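Local coordinates for protein telomerase reverse transcriptase (PDB 6ZD1) that probably copies an RNA template as the reverse transcriptase subunit of telomerase, adding short DNA repeats to chromosome ends, at residues 351-356 / 438-443; 282-287 / 466-471; 215-220 / 456-461; 297-302 / 480-485. All blocks are in the same frame, centred on the assembly; numbering follows the deposited sequence.

How the interactions relate
Interactions 1, 2 and 4 are buried, whereas interaction 3 lies at the surface. Interactions 2 and 4 both use helices 263-298 and 469-484, with the loops next to them, at places whose centres are about 21 Å apart: the first is mostly aliphatic, the second a close approach of glycine, serine and histidine. Interaction 1 brings helix 349-359 against helix 428-440 with an aliphatic core and a salt bridge beside it. Its 438-443 segment also touches interaction 2, through Gln438 on Phe466 and Leu468, and interaction 3, through Thr443 on Lys457. Interaction 3 differs in kind, because backbone hydrogen bonds attach an edge strand to a sheet. All four belong to the reverse transcriptase region.

Interaction 1 of 4, residues 351-356 / 438-443; sequences ALKESI and QIEDAT
Lys353 NZ meets Glu440 OE1 at 2.6 Å, a short salt bridge between helix 349-359 and the last turn of helix 428-440. The carboxylate oxygen receives the ammonium on its anti lone pair, away from OE2. The two chains cross at about a right angle. The lysine bends at chi3 (-76°), which turns CE out of line with the chain before it, while the glutamate runs extended beyond CG. Lys353 CD also passes 3.5 Å from Glu440 OE1, so aliphatic carbon lies against the charged pair. NZ has a second, weak bond to Asn350 OD1, which would help to fix the ammonium.

Beside the ion pair the contact turns aliphatic, and one methyl serves three partners. Ile439 CD1 touches Leu352 CD2 at 3.7 Å, Lys353 CG at 3.9 Å and, a little farther off, Ile356 CD1 at 4.2 Å. With Leu352 CG anti to the backbone N (chi1 171°), CG itself comes to 4.0 Å from Ile439 CD1. On another side of helix 349-359, Ala351 O accepts Ser355 N and Ser355 OG from opposite faces of its carbonyl plane.

Helix 469-484 closes the group, its Phe472 lying against both Leu352 and Ile439. Ile356 continues the packing onto Cys435 and Ile432, one and two turns back from Ile439 along helix 428-440, which leads on into strand 443-446.

Interaction 2 of 4, residues 282-287 / 466-471; sequences SPVRQV and FSLSGI
Arg285 and Leu468 have the nearest CA atoms where the long helix 263-298 passes the loop and first helical turn of 466-471. By sequence this second segment belongs to motif B' of telomerase reverse transcriptases, the conserved element that leads into helix 469-484.

The apolar part rests on the fork of Leu468. Its CD1 methyl meets Val284 CG1 at 3.8 Å, with the two side chains crossing at about a right angle, and its CD2 methyl lies 3.8 Å from Arg285 CB. One leucine therefore spans two successive residues of the long helix. Val284 is also packed against Ile431 and Cys435 of helix 428-440, so the valine is held between two elements.

The polar part is looser. The Arg285 chain bends at chi3 (61°), which turns NE aside, and Ser467 O lies oblique to the guanidinium. NH1 is 3.5 Å from Ser467 O, a proximity without a hydrogen bond, and Phe604 touches the arginine as well. No hydrogen bond joins the two segments.

Within the segments, Gln286 NE2 donates to Ser282 OG at 3.2 Å, one turn back along helix 263-298. Ser282 OG is bonded to Glu668 OE2 too. In motif B', Ser469 OG is bonded to Phe463 O, which ties the start of helix 469-484 to the preceding loop.

Farther along, Ile471 sends its chain, extended at chi2 (160°), back to the long helix, with CD1 coming to 3.9 Å from Arg285 O.

Interaction 3 of 4, residues 215-220 / 456-461; sequences GNLVQV and FKRKQG
An edge strand of the mixed sheet in the reverse transcriptase region pairs Val218 with Lys457, strand 217-220 running antiparallel to strand 454-458. Val218 N gives a bond to Lys457 O of 2.8 Å, and Lys457 N returns one to Val218 O at 2.9 Å with an almost straight N-H...O angle of 179°. Beyond this hydrogen-bonded pair, Lys459 N reaches Asn216 O at 3.0 Å, so the backbone pairing extends back to Asn216, just before the strand.

Val218 and Lys457 point to one face of the sheet; Val220 CG2 lies 3.8 Å from Lys457 CB. The other face carries Gln219 and Phe456. Gln219 CA lies over the phenyl ring, and Gln219 CG approaches the CE2 and CZ atoms of Phe456, 3.5 Å from each. Leu217 comes to the ring obliquely, with its CB 3.8 Å from Phe456 CD2.

At the end of the strand Arg458 is buried and its guanidinium has several partners. NE and NH2 both grip the single oxygen Gln460 O, at 3.0 and 3.1 Å respectively, while NH2 also forms a salt bridge with Asp345 and NH1 bonds Tyr212 OH. Asn216, bonded through ND2 to Tyr212 O, lies side by side with the arginine. On its other edge strand 454-458 is joined to 443-446 through Phe456 and Cys444.

The two reciprocal bonds of Val218 and Lys457, flanked by the non-hydrogen-bonded pairs Leu217-Arg458 and Gln219-Phe456, are the pattern of antiparallel beta pairing, here at the outermost strand of the mixed sheet.

Interaction 4 of 4, residues 297-302 / 480-485; sequences KSDMGH and MVSKEF
Gly301 and Ser482 bring their backbones close, with CA atoms 3.9 Å apart. Glycine makes this possible: with no side chain on that side, Gly301 CA can rest 3.6 Å from Ser482 OG. Helix 263-298 has ended by this point, and its loop lies against the last turns of helix 469-484.

The tight part is centred on the serine hydroxyl. Ser482 OG is anti to the backbone N (chi1 175°), which directs it at the loop. His302 starts away from the helix, yet its ring comes round obliquely until CE1 is 3.3 Å from Ser482 OG and 3.4 Å from Ser482 CB. Asp299 OD2 stands 3.2 Å from the same hydroxyl. Alongside, Val481 CG1 meets Gly301 O at 3.7 Å. The histidine is backed by Leu295 and Arg296 of helix 263-298. Just past the end of helix 469-484, Phe485 turns to the remainder of the domain and packs on Val517 of helix 511-520.

The looser side faces solvent. Lys297 and Ser298, at the end of helix 263-298, and Met300 in the loop, a selenomethionine, are exposed, as is Lys483 on the other helix, and none of them meets the opposite segment; Met300 instead lies on Trp489.

Asp299 OD2 is 4.0 Å from His302 ND1, and this carboxylate would be expected to favour a proton on the buried imidazole.

Interaction 1 of 4, residues 351-356 / 438-443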
loop_
_atom_site.group_PDB
_atom_site.type_symbol
_atom_site.label_atom_id
_atom_site.label_comp_id
_atom_site.label_asym_id
_atom_site.label_seq_id
_atom_site.Cartn_x
_atom_site.Cartn_y
_atom_site.Cartn_z
ATOM N N ALA A 351 -2.119 -15.295 -24.184
ATOM C CA ALA A 351 -3.444 -14.687 -24.192
ATOM C C ALA A 351 -3.366 -13.215 -23.811
ATOM O O ALA A 351 -4.086 -12.383 -24.373
ATOM C CB ALA A 351 -4.384 -15.442 -23.254
ATOM N N LEU A 352 -2.478 -12.870 -22.874
ATOM C CA LEU A 352 -2.317 -11.467 -22.504
ATOM C C LEU A 352 -1.796 -10.651 -23.677
ATOM O O LEU A 352 -2.286 -9.546 -23.940
ATOM C CB LEU A 352 -1.374 -11.341 -21.306
ATOM C CG LEU A 352 -0.920 -9.932 -20.906
ATOM C CD1 LEU A 352 -2.105 -9.039 -20.548
ATOM C CD2 LEU A 352 0.062 -10.004 -19.747
ATOM N N LYS A 353 -0.830 -11.195 -24.421
ATOM C CA LYS A 353 -0.269 -10.460 -25.550
ATOM C C LYS A 353 -1.306 -10.265 -26.648
ATOM O O LYS A 353 -1.331 -9.218 -27.307
ATOM C CB LYS A 353 0.977 -11.175 -26.080
ATOM C CG LYS A 353 2.254 -10.767 -25.348
ATOM C CD LYS A 353 3.459 -11.612 -25.746
ATOM C CE LYS A 353 3.406 -12.991 -25.106
ATOM N NZ LYS A 353 4.658 -13.769 -25.344
ATOM N N GLU A 354 -2.172 -11.260 -26.860
ATOM C CA GLU A 354 -3.262 -11.093 -27.817
ATOM C C GLU A 354 -4.259 -10.035 -27.347
ATOM O O GLU A 354 -4.733 -9.222 -28.150
ATOM C CB GLU A 354 -3.969 -12.432 -28.040
ATOM C CG GLU A 354 -3.047 -13.552 -28.528
ATOM C CD GLU A 354 -3.706 -14.926 -28.497
ATOM O OE1 GLU A 354 -4.921 -15.009 -28.203
ATOM O OE2 GLU A 354 -3.003 -15.927 -28.765
ATOM N N SER A 355 -4.571 -10.011 -26.047
ATOM C CA SER A 355 -5.487 -9.001 -25.524
ATOM C C SER A 355 -4.940 -7.599 -25.741
ATOM O O SER A 355 -5.684 -6.683 -26.115
ATOM C CB SER A 355 -5.743 -9.231 -24.035
ATOM O OG SER A 355 -6.456 -10.433 -23.816
ATOM N N ILE A 356 -3.640 -7.411 -25.497
ATOM C CA ILE A 356 -3.027 -6.100 -25.687
ATOM C C ILE A 356 -3.105 -5.681 -27.149
ATOM O O ILE A 356 -3.459 -4.537 -27.465
ATOM C CB ILE A 356 -1.578 -6.117 -25.171
ATOM C CG1 ILE A 356 -1.568 -6.314 -23.653
ATOM C CG2 ILE A 356 -0.854 -4.846 -25.571
ATOM C CD1 ILE A 356 -0.180 -6.331 -23.048
ATOM N N GLN A 438 8.313 -6.499 -20.745
ATOM C CA GLN A 438 7.946 -6.725 -19.349
ATOM C C GLN A 438 7.391 -8.129 -19.142
ATOM O O GLN A 438 7.649 -8.758 -18.109
ATOM C CB GLN A 438 6.929 -5.678 -18.895
ATOM C CG GLN A 438 7.470 -4.257 -18.828
ATOM C CD GLN A 438 8.221 -3.970 -17.542
ATOM O OE1 GLN A 438 7.699 -4.177 -16.446
ATOM N NE2 GLN A 438 9.454 -3.486 -17.670
ATOM N N ILE A 439 6.624 -8.636 -20.107
ATOM C CA ILE A 439 6.046 -9.968 -19.968
ATOM C C ILE A 439 7.119 -11.037 -20.130
ATOM O O ILE A 439 7.242 -11.948 -19.304
ATOM C CB ILE A 439 4.914 -10.173 -20.989
ATOM C CG1 ILE A 439 3.764 -9.200 -20.738
ATOM C CG2 ILE A 439 4.420 -11.611 -20.952
ATOM C CD1 ILE A 439 2.867 -9.020 -21.945
ATOM N N GLU A 440 7.919 -10.934 -21.190
ATOM C CA GLU A 440 8.784 -12.037 -21.589
ATOM C C GLU A 440 10.172 -11.988 -20.962
ATOM O O GLU A 440 10.824 -13.033 -20.869
ATOM C CB GLU A 440 8.917 -12.065 -23.116
ATOM C CG GLU A 440 7.577 -12.092 -23.840
ATOM C CD GLU A 440 7.708 -11.981 -25.350
ATOM O OE1 GLU A 440 6.824 -12.516 -26.058
ATOM O OE2 GLU A 440 8.685 -11.359 -25.824
ATOM N N ASP A 441 10.634 -10.821 -20.511
ATOM C CA ASP A 441 11.991 -10.681 -20.000
ATOM C C ASP A 441 12.043 -10.394 -18.506
ATOM O O ASP A 441 13.121 -10.090 -17.986
ATOM C CB ASP A 441 12.742 -9.582 -20.757
ATOM C CG ASP A 441 12.748 -9.802 -22.256
ATOM O OD1 ASP A 441 12.179 -8.960 -22.979
ATOM O OD2 ASP A 441 13.314 -10.819 -22.710
ATOM N N ALA A 442 10.919 -10.478 -17.802
ATOM C CA ALA A 442 10.930 -10.250 -16.363
ATOM C C ALA A 442 11.708 -11.365 -15.676
ATOM O O ALA A 442 11.404 -12.549 -15.858
ATOM C CB ALA A 442 9.505 -10.168 -15.821
ATOM N N THR A 443 12.730 -10.990 -14.911
ATOM C CA THR A 443 13.538 -11.930 -14.149
ATOM C C THR A 443 13.596 -11.480 -12.696
ATOM O O THR A 443 13.398 -10.305 -12.379
ATOM C CB THR A 443 14.964 -12.055 -14.712
ATOM O OG1 THR A 443 15.608 -10.775 -14.691
ATOM C CG2 THR A 443 14.934 -12.581 -16.138
#

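Interaction 2 of 4, residues 282-287 / 466-471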
loop_
_atom_site.group_PDB
_atom_site.type_symbol
_atom_site.label_atom_id
_atom_site.label_comp_id
_atom_site.label_asym_id
_atom_site.label_seq_id
_atom_site.Cartn_x
_atom_site.Cartn_y
_atom_site.Cartn_z
ATOM N N SER A 282 5.750 5.062 -17.619
ATOM C CA SER A 282 4.553 5.847 -17.325
ATOM C C SER A 282 3.691 6.078 -18.560
ATOM O O SER A 282 2.465 5.886 -18.469
ATOM C CB SER A 282 4.953 7.168 -16.657
ATOM O OG SER A 282 3.809 7.938 -16.332
ATOM N N PRO A 283 4.232 6.464 -19.726
ATOM C CA PRO A 283 3.361 6.581 -20.908
ATOM C C PRO A 283 2.695 5.274 -21.298
ATOM O O PRO A 283 1.507 5.274 -21.644
ATOM C CB PRO A 283 4.320 7.079 -21.998
ATOM C CG PRO A 283 5.377 7.798 -21.253
ATOM C CD PRO A 283 5.583 6.988 -20.007
ATOM N N VAL A 284 3.424 4.158 -21.241
ATOM C CA VAL A 284 2.840 2.870 -21.612
ATOM C C VAL A 284 1.639 2.564 -20.726
ATOM O O VAL A 284 0.575 2.160 -21.207
ATOM C CB VAL A 284 3.897 1.753 -21.543
ATOM C CG1 VAL A 284 3.231 0.384 -21.554
ATOM C CG2 VAL A 284 4.864 1.873 -22.706
ATOM N N ARG A 285 1.782 2.785 -19.416
ATOM C CA ARG A 285 0.666 2.534 -18.513
ATOM C C ARG A 285 -0.480 3.508 -18.767
ATOM O O ARG A 285 -1.654 3.123 -18.695
ATOM C CB ARG A 285 1.133 2.611 -17.060
ATOM C CG ARG A 285 0.039 2.307 -16.055
ATOM C CD ARG A 285 0.602 1.918 -14.701
ATOM N NE ARG A 285 1.406 2.976 -14.099
ATOM C CZ ARG A 285 1.877 2.930 -12.856
ATOM N NH1 ARG A 285 1.615 1.880 -12.088
ATOM N NH2 ARG A 285 2.603 3.932 -12.375
ATOM N N GLN A 286 -0.163 4.763 -19.105
ATOM C CA GLN A 286 -1.219 5.745 -19.347
ATOM C C GLN A 286 -2.043 5.385 -20.579
ATOM O O GLN A 286 -3.276 5.491 -20.561
ATOM C CB GLN A 286 -0.627 7.144 -19.511
ATOM C CG GLN A 286 -0.091 7.776 -18.240
ATOM C CD GLN A 286 0.422 9.185 -18.486
ATOM O OE1 GLN A 286 -0.341 10.079 -18.859
ATOM N NE2 GLN A 286 1.722 9.385 -18.295
ATOM N N VAL A 287 -1.381 4.958 -21.657
ATOM C CA VAL A 287 -2.108 4.635 -22.881
ATOM C C VAL A 287 -2.931 3.368 -22.688
ATOM O O VAL A 287 -4.076 3.280 -23.147
ATOM C CB VAL A 287 -1.132 4.506 -24.063
ATOM C CG1 VAL A 287 -1.882 4.145 -25.339
ATOM C CG2 VAL A 287 -0.351 5.797 -24.238
ATOM N N PHE A 466 5.604 -5.576 -10.582
ATOM C CA PHE A 466 6.100 -4.766 -11.683
ATOM C C PHE A 466 5.072 -3.712 -12.082
ATOM O O PHE A 466 3.891 -3.780 -11.724
ATOM C CB PHE A 466 6.453 -5.642 -12.884
ATOM C CG PHE A 466 7.796 -6.297 -12.776
ATOM C CD1 PHE A 466 8.931 -5.652 -13.234
ATOM C CD2 PHE A 466 7.926 -7.549 -12.207
ATOM C CE1 PHE A 466 10.172 -6.248 -13.131
ATOM C CE2 PHE A 466 9.164 -8.153 -12.103
ATOM C CZ PHE A 466 10.288 -7.501 -12.565
ATOM N N SER A 467 5.537 -2.743 -12.873
ATOM C CA SER A 467 4.747 -1.546 -13.149
ATOM C C SER A 467 3.415 -1.882 -13.809
ATOM O O SER A 467 2.379 -1.300 -13.468
ATOM C CB SER A 467 5.552 -0.591 -14.030
ATOM O OG SER A 467 6.841 -0.362 -13.486
ATOM N N LEU A 468 3.423 -2.805 -14.767
ATOM C CA LEU A 468 2.257 -3.068 -15.596
ATOM C C LEU A 468 1.496 -4.328 -15.199
ATOM O O LEU A 468 0.499 -4.652 -15.850
ATOM C CB LEU A 468 2.682 -3.178 -17.064
ATOM C CG LEU A 468 3.613 -2.092 -17.603
ATOM C CD1 LEU A 468 3.976 -2.370 -19.052
ATOM C CD2 LEU A 468 2.980 -0.714 -17.459
ATOM N N SER A 469 1.920 -5.029 -14.143
ATOM C CA SER A 469 1.312 -6.318 -13.818
ATOM C C SER A 469 -0.174 -6.172 -13.514
ATOM O O SER A 469 -0.999 -6.963 -13.990
ATOM C CB SER A 469 2.043 -6.962 -12.640
ATOM O OG SER A 469 3.405 -7.187 -12.957
ATOM N N GLY A 470 -0.539 -5.161 -12.723
ATOM C CA GLY A 470 -1.941 -4.980 -12.389
ATOM C C GLY A 470 -2.789 -4.649 -13.600
ATOM O O GLY A 470 -3.863 -5.227 -13.793
ATOM N N ILE A 471 -2.301 -3.754 -14.461
ATOM C CA ILE A 471 -3.096 -3.394 -15.627
ATOM C C ILE A 471 -3.070 -4.514 -16.658
ATOM O O ILE A 471 -4.027 -4.681 -17.425
ATOM C CB ILE A 471 -2.622 -2.053 -16.218
ATOM C CG1 ILE A 471 -3.638 -1.541 -17.242
ATOM C CG2 ILE A 471 -1.240 -2.186 -16.843
ATOM C CD1 ILE A 471 -3.524 -0.062 -17.519
#

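Interaction 3 of 4, residues 215-220 / 456-461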
loop_
_atom_site.group_PDB
_atom_site.type_symbol
_atom_site.label_atom_id
_atom_site.label_comp_id
_atom_site.label_asym_id
_atom_site.label_seq_id
_atom_site.Cartn_x
_atom_site.Cartn_y
_atom_site.Cartn_z
ATOM N N GLY A 215 8.304 -24.973 -8.943
ATOM C CA GLY A 215 7.038 -25.107 -9.636
ATOM C C GLY A 215 6.631 -23.950 -10.518
ATOM O O GLY A 215 5.670 -24.082 -11.283
ATOM N N ASN A 216 7.339 -22.822 -10.453
ATOM C CA ASN A 216 6.951 -21.634 -11.205
ATOM C C ASN A 216 8.075 -20.980 -11.991
ATOM O O ASN A 216 7.779 -20.239 -12.938
ATOM C CB ASN A 216 6.343 -20.581 -10.268
ATOM C CG ASN A 216 5.133 -21.098 -9.524
ATOM O OD1 ASN A 216 4.003 -20.993 -10.003
ATOM N ND2 ASN A 216 5.362 -21.666 -8.346
ATOM N N LEU A 217 9.336 -21.215 -11.647
ATOM C CA LEU A 217 10.441 -20.495 -12.252
ATOM C C LEU A 217 11.371 -21.459 -12.976
ATOM O O LEU A 217 11.258 -22.681 -12.863
ATOM C CB LEU A 217 11.217 -19.695 -11.199
ATOM C CG LEU A 217 10.384 -18.737 -10.345
ATOM C CD1 LEU A 217 11.269 -17.988 -9.364
ATOM C CD2 LEU A 217 9.612 -17.766 -11.222
ATOM N N VAL A 218 12.302 -20.878 -13.729
ATOM C CA VAL A 218 13.321 -21.626 -14.459
ATOM C C VAL A 218 14.574 -20.762 -14.525
ATOM O O VAL A 218 14.493 -19.542 -14.697
ATOM C CB VAL A 218 12.827 -22.035 -15.866
ATOM C CG1 VAL A 218 12.429 -20.809 -16.681
ATOM C CG2 VAL A 218 13.887 -22.843 -16.589
ATOM N N GLN A 219 15.736 -21.400 -14.375
ATOM C CA GLN A 219 16.988 -20.674 -14.236
ATOM C C GLN A 219 17.354 -19.942 -15.526
ATOM O O GLN A 219 16.842 -20.222 -16.612
ATOM C CB GLN A 219 18.123 -21.623 -13.850
ATOM C CG GLN A 219 18.256 -21.904 -12.358
ATOM C CD GLN A 219 19.641 -21.586 -11.826
ATOM O OE1 GLN A 219 20.350 -20.741 -12.376
ATOM N NE2 GLN A 219 20.037 -22.267 -10.755
ATOM N N VAL A 220 18.280 -18.998 -15.383
ATOM C CA VAL A 220 18.826 -18.216 -16.486
ATOM C C VAL A 220 20.304 -18.000 -16.198
ATOM O O VAL A 220 20.685 -17.685 -15.067
ATOM C CB VAL A 220 18.106 -16.859 -16.656
ATOM C CG1 VAL A 220 18.720 -16.074 -17.800
ATOM C CG2 VAL A 220 16.611 -17.044 -16.893
ATOM N N PHE A 456 16.273 -15.963 -12.026
ATOM C CA PHE A 456 15.208 -16.862 -12.448
ATOM C C PHE A 456 14.179 -16.114 -13.286
ATOM O O PHE A 456 13.926 -14.926 -13.076
ATOM C CB PHE A 456 14.513 -17.509 -11.246
ATOM C CG PHE A 456 15.309 -18.605 -10.599
ATOM C CD1 PHE A 456 16.418 -18.312 -9.820
ATOM C CD2 PHE A 456 14.941 -19.929 -10.759
ATOM C CE1 PHE A 456 17.151 -19.323 -9.223
ATOM C CE2 PHE A 456 15.666 -20.942 -10.163
ATOM C CZ PHE A 456 16.772 -20.639 -9.393
ATOM N N LYS A 457 13.594 -16.826 -14.244
ATOM C CA LYS A 457 12.514 -16.323 -15.079
ATOM C C LYS A 457 11.264 -17.165 -14.844
ATOM O O LYS A 457 11.339 -18.302 -14.373
ATOM C CB LYS A 457 12.911 -16.347 -16.565
ATOM C CG LYS A 457 12.006 -15.541 -17.488
ATOM C CD LYS A 457 12.412 -15.712 -18.947
ATOM C CE LYS A 457 13.779 -15.105 -19.221
ATOM N NZ LYS A 457 13.774 -13.622 -19.069
ATOM N N ARG A 458 10.108 -16.600 -15.178
ATOM C CA ARG A 458 8.844 -17.299 -14.986
ATOM C C ARG A 458 8.571 -18.249 -16.144
ATOM O O ARG A 458 8.746 -17.886 -17.311
ATOM C CB ARG A 458 7.697 -16.300 -14.852
ATOM C CG ARG A 458 7.773 -15.439 -13.616
ATOM C CD ARG A 458 6.417 -14.849 -13.297
ATOM N NE ARG A 458 5.427 -15.898 -13.072
ATOM C CZ ARG A 458 5.217 -16.484 -11.896
ATOM N NH1 ARG A 458 5.928 -16.121 -10.838
ATOM N NH2 ARG A 458 4.300 -17.433 -11.775
ATOM N N LYS A 459 8.168 -19.479 -15.817
ATOM C CA LYS A 459 7.668 -20.388 -16.845
ATOM C C LYS A 459 6.367 -19.869 -17.445
ATOM O O LYS A 459 6.155 -19.952 -18.663
ATOM C CB LYS A 459 7.461 -21.786 -16.262
ATOM C CG LYS A 459 8.724 -22.439 -15.720
ATOM C CD LYS A 459 8.404 -23.715 -14.950
ATOM C CE LYS A 459 7.631 -24.712 -15.802
ATOM N NZ LYS A 459 7.298 -25.953 -15.042
ATOM N N GLN A 460 5.481 -19.347 -16.602
ATOM C CA GLN A 460 4.189 -18.830 -17.027
ATOM C C GLN A 460 3.734 -17.809 -15.996
ATOM O O GLN A 460 4.116 -17.882 -14.826
ATOM C CB GLN A 460 3.167 -19.967 -17.179
ATOM C CG GLN A 460 1.757 -19.555 -17.567
ATOM C CD GLN A 460 1.672 -18.938 -18.949
ATOM O OE1 GLN A 460 2.030 -17.777 -19.144
ATOM N NE2 GLN A 460 1.183 -19.710 -19.918
ATOM N N GLY A 461 2.930 -16.854 -16.441
ATOM C CA GLY A 461 2.390 -15.848 -15.551
ATOM C C GLY A 461 3.176 -14.554 -15.594
ATOM O O GLY A 461 4.079 -14.347 -16.408
#

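Interaction 4 of 4, residues 297-302 / 480-485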
loop_
_atom_site.group_PDB
_atom_site.type_symbol
_atom_site.label_atom_id
_atom_site.label_comp_id
_atom_site.label_asym_id
_atom_site.label_seq_id
_atom_site.Cartn_x
_atom_site.Cartn_y
_atom_site.Cartn_z
ATOM N N LYS A 297 -16.834 2.365 -21.959
ATOM C CA LYS A 297 -17.930 3.072 -22.608
ATOM C C LYS A 297 -18.347 2.418 -23.921
ATOM O O LYS A 297 -19.540 2.382 -24.240
ATOM C CB LYS A 297 -17.531 4.529 -22.858
ATOM C CG LYS A 297 -17.121 5.284 -21.601
ATOM C CD LYS A 297 -16.361 6.559 -21.939
ATOM C CE LYS A 297 -17.175 7.477 -22.839
ATOM N NZ LYS A 297 -16.404 8.694 -23.224
ATOM N N SER A 298 -17.387 1.895 -24.687
ATOM C CA SER A 298 -17.694 1.356 -26.008
ATOM C C SER A 298 -18.428 0.024 -25.908
ATOM O O SER A 298 -19.550 -0.124 -26.406
ATOM C CB SER A 298 -16.406 1.191 -26.819
ATOM O OG SER A 298 -15.616 2.365 -26.776
ATOM N N ASP A 299 -17.800 -0.962 -25.280
ATOM C CA ASP A 299 -18.341 -2.310 -25.235
ATOM C C ASP A 299 -19.242 -2.507 -24.025
ATOM O O ASP A 299 -19.005 -1.953 -22.947
ATOM C CB ASP A 299 -17.211 -3.340 -25.209
ATOM C CG ASP A 299 -17.261 -4.282 -26.391
ATOM O OD1 ASP A 299 -16.910 -3.849 -27.511
ATOM O OD2 ASP A 299 -17.655 -5.452 -26.202
HETATM N N MSE A 300 -20.270 -3.327 -24.210
HETATM C CA MSE A 300 -21.148 -3.696 -23.114
HETATM C C MSE A 300 -20.484 -4.797 -22.297
HETATM O O MSE A 300 -20.755 -4.955 -21.105
HETATM C CB MSE A 300 -22.512 -4.152 -23.640
HETATM C CG MSE A 300 -23.167 -3.166 -24.602
HETATM SE SE MSE A 300 -25.077 -3.485 -24.871
HETATM C CE MSE A 300 -25.040 -4.270 -26.658
ATOM N N GLY A 301 -19.592 -5.547 -22.949
ATOM C CA GLY A 301 -18.882 -6.618 -22.273
ATOM C C GLY A 301 -17.846 -6.144 -21.276
ATOM O O GLY A 301 -17.431 -6.925 -20.412
ATOM N N HIS A 302 -17.433 -4.879 -21.363
ATOM C CA HIS A 302 -16.443 -4.337 -20.443
ATOM C C HIS A 302 -17.058 -3.547 -19.301
ATOM O O HIS A 302 -16.361 -3.268 -18.319
ATOM C CB HIS A 302 -15.450 -3.439 -21.189
ATOM C CG HIS A 302 -14.547 -4.182 -22.120
ATOM N ND1 HIS A 302 -14.989 -4.741 -23.300
ATOM C CD2 HIS A 302 -13.224 -4.463 -22.044
ATOM C CE1 HIS A 302 -13.979 -5.328 -23.913
ATOM N NE2 HIS A 302 -12.897 -5.176 -23.171
HETATM N N MSE A 480 -11.373 -11.126 -21.450
HETATM C CA MSE A 480 -11.938 -12.444 -21.209
HETATM C C MSE A 480 -13.428 -12.367 -20.900
HETATM O O MSE A 480 -14.227 -13.092 -21.491
HETATM C CB MSE A 480 -11.206 -13.130 -20.058
HETATM C CG MSE A 480 -11.737 -14.512 -19.726
HETATM SE SE MSE A 480 -10.973 -15.246 -18.090
HETATM C CE MSE A 480 -11.651 -13.930 -16.816
ATOM N N VAL A 481 -13.797 -11.473 -19.977
ATOM C CA VAL A 481 -15.200 -11.332 -19.598
ATOM C C VAL A 481 -16.037 -10.916 -20.801
ATOM O O VAL A 481 -17.159 -11.403 -20.995
ATOM C CB VAL A 481 -15.342 -10.335 -18.432
ATOM C CG1 VAL A 481 -16.788 -9.901 -18.269
ATOM C CG2 VAL A 481 -14.828 -10.954 -17.140
ATOM N N SER A 482 -15.483 -10.052 -21.656
ATOM C CA SER A 482 -16.259 -9.489 -22.756
ATOM C C SER A 482 -16.495 -10.504 -23.867
ATOM O O SER A 482 -17.551 -10.480 -24.509
ATOM C CB SER A 482 -15.549 -8.254 -23.311
ATOM O OG SER A 482 -16.217 -7.740 -24.450
ATOM N N LYS A 483 -15.541 -11.403 -24.104
ATOM C CA LYS A 483 -15.670 -12.376 -25.182
ATOM C C LYS A 483 -16.339 -13.663 -24.730
ATOM O O LYS A 483 -16.957 -14.354 -25.547
ATOM C CB LYS A 483 -14.295 -12.717 -25.768
ATOM C CG LYS A 483 -13.529 -11.536 -26.349
ATOM C CD LYS A 483 -12.274 -12.001 -27.087
ATOM C CE LYS A 483 -11.349 -12.799 -26.178
ATOM N NZ LYS A 483 -10.112 -13.250 -26.881
ATOM N N GLU A 484 -16.233 -13.997 -23.447
ATOM C CA GLU A 484 -16.696 -15.284 -22.954
ATOM C C GLU A 484 -18.130 -15.258 -22.437
ATOM O O GLU A 484 -18.808 -16.288 -22.494
ATOM C CB GLU A 484 -15.746 -15.783 -21.859
ATOM C CG GLU A 484 -14.383 -16.243 -22.369
ATOM C CD GLU A 484 -14.463 -17.490 -23.235
ATOM O OE1 GLU A 484 -15.432 -18.264 -23.083
ATOM O OE2 GLU A 484 -13.554 -17.697 -24.067
ATOM N N PHE A 485 -18.637 -14.105 -22.013
ATOM C CA PHE A 485 -19.945 -14.003 -21.374
ATOM C C PHE A 485 -20.925 -13.233 -22.250
ATOM O O PHE A 485 -21.711 -12.417 -21.764
ATOM C CB PHE A 485 -19.837 -13.338 -20.005
ATOM C CG PHE A 485 -19.196 -14.200 -18.957
ATOM C CD1 PHE A 485 -19.944 -15.131 -18.256
ATOM C CD2 PHE A 485 -17.849 -14.073 -18.666
ATOM C CE1 PHE A 485 -19.357 -15.926 -17.288
ATOM C CE2 PHE A 485 -17.255 -14.862 -17.700
ATOM C CZ PHE A 485 -18.010 -15.790 -17.009
#